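Short chain dehydrogenase (Rhodopseudomonas palustris, PDB 3H7A) acts as a short-chain dehydrogenase, a Rossmann-fold oxidoreductase that catalyses NAD(P)-dependent oxidation or reduction of its substrate. Local coordinates at the interface of chains A and B and the interface of chains A and C. Residues are numbered along the deposited sequence; one frame, centred on the assembly and turned at random. Chains: chain A/B/C, short chain dehydrogenase.

Contact 1: the interface of chains A and B. Residues chain A 241-243; chain B 231-232, 234.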
# COMPACT_ATOMS: atom_id res chain seq x y z
N ARG A 241 10.68 -10.07 10.05
CA ARG A 241 11.96 -9.45 10.39
C ARG A 241 12.40 -9.81 11.81
O ARG A 241 11.56 -10.25 12.62
CB ARG A 241 11.98 -7.93 10.13
CG ARG A 241 10.82 -7.13 10.61
CD ARG A 241 11.08 -5.62 10.48
NE ARG A 241 12.28 -5.21 11.21
CZ ARG A 241 12.52 -3.98 11.66
NH1 ARG A 241 11.64 -3.00 11.47
NH2 ARG A 241 13.65 -3.73 12.32
N PRO A 242 13.73 -9.69 12.11
CA PRO A 242 14.17 -10.07 13.45
C PRO A 242 14.03 -8.96 14.51
O PRO A 242 14.06 -7.77 14.18
CB PRO A 242 15.65 -10.44 13.23
CG PRO A 242 16.09 -9.57 12.09
CD PRO A 242 14.86 -9.26 11.26
N TYR A 243 13.87 -9.36 15.78
CA TYR A 243 13.81 -8.41 16.90
C TYR A 243 14.68 -8.83 18.10
O TYR A 243 15.41 -9.83 18.04
CB TYR A 243 12.36 -8.16 17.34
CG TYR A 243 11.50 -7.59 16.24
CD1 TYR A 243 10.64 -8.41 15.51
CD2 TYR A 243 11.55 -6.23 15.92
CE1 TYR A 243 9.85 -7.90 14.48
CE2 TYR A 243 10.76 -5.70 14.89
CZ TYR A 243 9.91 -6.54 14.17
OH TYR A 243 9.13 -6.04 13.16
N LYS B 231 10.87 -14.85 17.97
CA LYS B 231 11.32 -13.44 17.93
C LYS B 231 12.14 -13.04 16.70
O LYS B 231 12.13 -11.88 16.28
CB LYS B 231 12.16 -13.16 19.19
CG LYS B 231 12.32 -11.70 19.59
CD LYS B 231 13.30 -11.57 20.78
CE LYS B 231 13.07 -10.30 21.62
NZ LYS B 231 12.95 -9.02 20.85
N SER B 232 12.86 -14.00 16.13
CA SER B 232 13.73 -13.75 14.97
C SER B 232 12.97 -13.59 13.67
O SER B 232 13.54 -13.15 12.67
CB SER B 232 14.79 -14.85 14.84
OG SER B 232 14.24 -16.14 15.06
N TRP B 234 9.12 -12.45 13.37
CA TRP B 234 7.76 -12.08 13.73
C TRP B 234 7.10 -11.34 12.59
O TRP B 234 7.71 -10.46 11.96
CB TRP B 234 7.71 -11.17 14.96
CG TRP B 234 7.75 -11.87 16.28
CD1 TRP B 234 7.57 -13.20 16.52
CD2 TRP B 234 7.95 -11.25 17.56
NE1 TRP B 234 7.66 -13.45 17.87
CE2 TRP B 234 7.89 -12.27 18.53
CE3 TRP B 234 8.17 -9.92 17.97
CZ2 TRP B 234 8.05 -12.01 19.90
CZ3 TRP B 234 8.34 -9.66 19.34
CH2 TRP B 234 8.29 -10.70 20.28
O HOH W 1 7.70 -7.62 11.24
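A:Arg241 and B:Trp234 pair as an antiparallel beta bridge, and beside it the backbone N of A:Tyr243 donates a hydrogen bond of 3.1 Å to the carbonyl O of B:Lys231. In this short-chain dehydrogenase, a Rossmann-fold enzyme, the patch joins the C-terminal tail of chain A, just past strand 237-240, to the 3-10 helix 231-233 of chain B and the residue after it. The whole interface is two-fold symmetric, so a twin patch exists with the chains exchanged, and it may be a contact of the working oligomer. In the bridge, B:Trp234 N makes a weak bond to A:Arg241 O. Between the two, A:Pro242 lays its CA and CB against the backbone of B:Ser232, with CB 3.5 Å from B:Ser232 O.

A:Tyr243 packs its ring on chain B. With CG beside its own backbone N (chi1 -60°), the ring leans across, and one ortho carbon, CD1, comes 3.8 Å from CE3 on the benzo ring of B:Trp234. CE1, next along that edge, touches B:Trp234 CB. At the far end a water lies in the plane of the phenol ring, 2.9 Å from A:Tyr243 OH, and passes the link on to B:Trp234 O. Within chain A, CE2 on the opposite edge sits over the guanidinium of A:Arg241.

B:Lys231 runs its aliphatic chain alongside the backbone of A:Tyr243, then bends at chi4 (-49°) to bring NZ 3.3 Å from A:Tyr243 C. Within chain B, B:Lys231 CA lies over one face of the B:Trp234 indole, toward its rim. Cut back to alanine, B:Lys231 would lose its chain beyond CB, and the end of chain A around A:Tyr243 would probably be left without that packing and freer to move.

Contact 2: the interface of chains A and C. Residues chain A 99, 102-104, 107; chain C 119, 123.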
# COMPACT_ATOMS: atom_id res chain seq x y z
N ILE A 99 21.84 5.61 -10.35
CA ILE A 99 21.19 5.38 -11.66
C ILE A 99 22.14 5.44 -12.86
O ILE A 99 22.15 4.53 -13.70
CB ILE A 99 19.91 6.26 -11.88
CG1 ILE A 99 19.14 5.82 -13.13
CG2 ILE A 99 20.23 7.75 -11.93
CD1 ILE A 99 18.53 4.41 -13.01
N THR A 102 24.24 2.35 -13.32
CA THR A 102 23.54 1.08 -13.51
C THR A 102 23.60 0.78 -14.98
O THR A 102 22.95 1.46 -15.78
CB THR A 102 22.08 1.16 -13.02
OG1 THR A 102 22.06 1.67 -11.68
CG2 THR A 102 21.42 -0.22 -13.03
N THR A 103 24.43 -0.20 -15.33
CA THR A 103 24.72 -0.50 -16.73
C THR A 103 23.60 -1.33 -17.32
O THR A 103 22.78 -1.88 -16.58
CB THR A 103 26.04 -1.26 -16.89
OG1 THR A 103 26.00 -2.47 -16.12
CG2 THR A 103 27.20 -0.42 -16.39
N ASP A 104 23.57 -1.41 -18.65
CA ASP A 104 22.68 -2.31 -19.36
C ASP A 104 22.86 -3.74 -18.88
O ASP A 104 21.87 -4.44 -18.61
CB ASP A 104 22.94 -2.24 -20.87
CG ASP A 104 22.59 -0.89 -21.48
OD1 ASP A 104 22.02 -0.01 -20.80
OD2 ASP A 104 22.87 -0.73 -22.68
N PHE A 107 21.39 -4.22 -15.18
CA PHE A 107 19.92 -4.20 -15.13
C PHE A 107 19.30 -5.46 -15.71
O PHE A 107 18.37 -6.01 -15.13
CB PHE A 107 19.37 -2.98 -15.86
CG PHE A 107 17.89 -2.70 -15.58
CD1 PHE A 107 17.51 -1.98 -14.45
CD2 PHE A 107 16.91 -3.15 -16.44
CE1 PHE A 107 16.17 -1.71 -14.18
CE2 PHE A 107 15.55 -2.88 -16.18
CZ PHE A 107 15.19 -2.16 -15.05
N PHE C 119 13.55 2.11 -18.15
CA PHE C 119 14.82 2.24 -17.44
C PHE C 119 15.84 3.00 -18.29
O PHE C 119 16.53 3.88 -17.78
CB PHE C 119 15.38 0.87 -17.05
CG PHE C 119 16.86 0.88 -16.70
CD1 PHE C 119 17.30 1.47 -15.52
CD2 PHE C 119 17.79 0.31 -17.56
CE1 PHE C 119 18.65 1.49 -15.20
CE2 PHE C 119 19.15 0.33 -17.25
CZ PHE C 119 19.57 0.92 -16.06
N ARG C 123 17.29 6.65 -17.32
CA ARG C 123 18.72 6.79 -17.08
C ARG C 123 19.38 7.78 -18.03
O ARG C 123 20.15 8.65 -17.60
CB ARG C 123 19.43 5.43 -17.19
CG ARG C 123 20.91 5.48 -16.81
CD ARG C 123 21.65 4.22 -17.26
NE ARG C 123 21.63 4.07 -18.72
CZ ARG C 123 21.85 2.92 -19.36
NH1 ARG C 123 22.11 1.81 -18.67
NH2 ARG C 123 21.80 2.89 -20.69
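This is a helix-packing interface between two copies of the enzyme, built on the long helix 104-132 of each chain; such helix pairing is a classic dimerisation mode of short-chain dehydrogenases, and here it probably holds one pair of subunits within the deposited tetramer. Two-fold symmetry repeats every contact with the chains exchanged.

The rings of A:Phe107 and C:Phe119 stack nearly parallel, at 3°, but offset, with centroids 3.9 Å apart and C:Phe119 CG over the centre of the A:Phe107 ring. The two side chains run antiparallel, so that C:Phe119 CB reaches A:Phe107 CZ while the outer atom CE2 of C:Phe119 reaches A:Phe107 CB. Around the rim of the C:Phe119 ring, CD1 of A:Ile99 packs on CE1 at 3.6 Å and the methyl CG2 of A:Thr102 on CZ.

One helical turn along, C:Arg123 extends over A:Ile99, bends at chi3 (62°), and carries its guanidinium to the N-terminal end of helix 104-132 of chain A. NH1 donates to the carbonyl O of A:Thr102 at 3.0 Å, in the carbonyl plane, and also to A:Asp104. These bonds would hold the guanidinium against rotation, and its charge probably stabilises the carboxylate. Both terminal nitrogens converge on one carboxylate oxygen in a salt bridge: A:Asp104 OD1, near the guanidinium plane, takes NH1 from its anti side at 2.8 Å and NH2 from its syn side at 2.9 Å, both tilted from the carboxylate plane, NH1 by 28°.

About 34 Å separates the C-alpha centres of contact 1 and contact 2, and they have no residue in common. Chain A takes part in both: contact 1 uses its C-terminal tail against chain B, contact 2 its 3-10 helix 99-101 and the N-terminal part of helix 104-132 against chain C. One subunit can therefore hold two different neighbours at once. Since each interface is two-fold symmetric, combining them suits the deposited assembly of four copies, with contact 2 pairing subunits through long helices and contact 1 joining them through the C-terminal tail and the 3-10 helix 231-233; the coordinates alone do not prove that tetramer in solution.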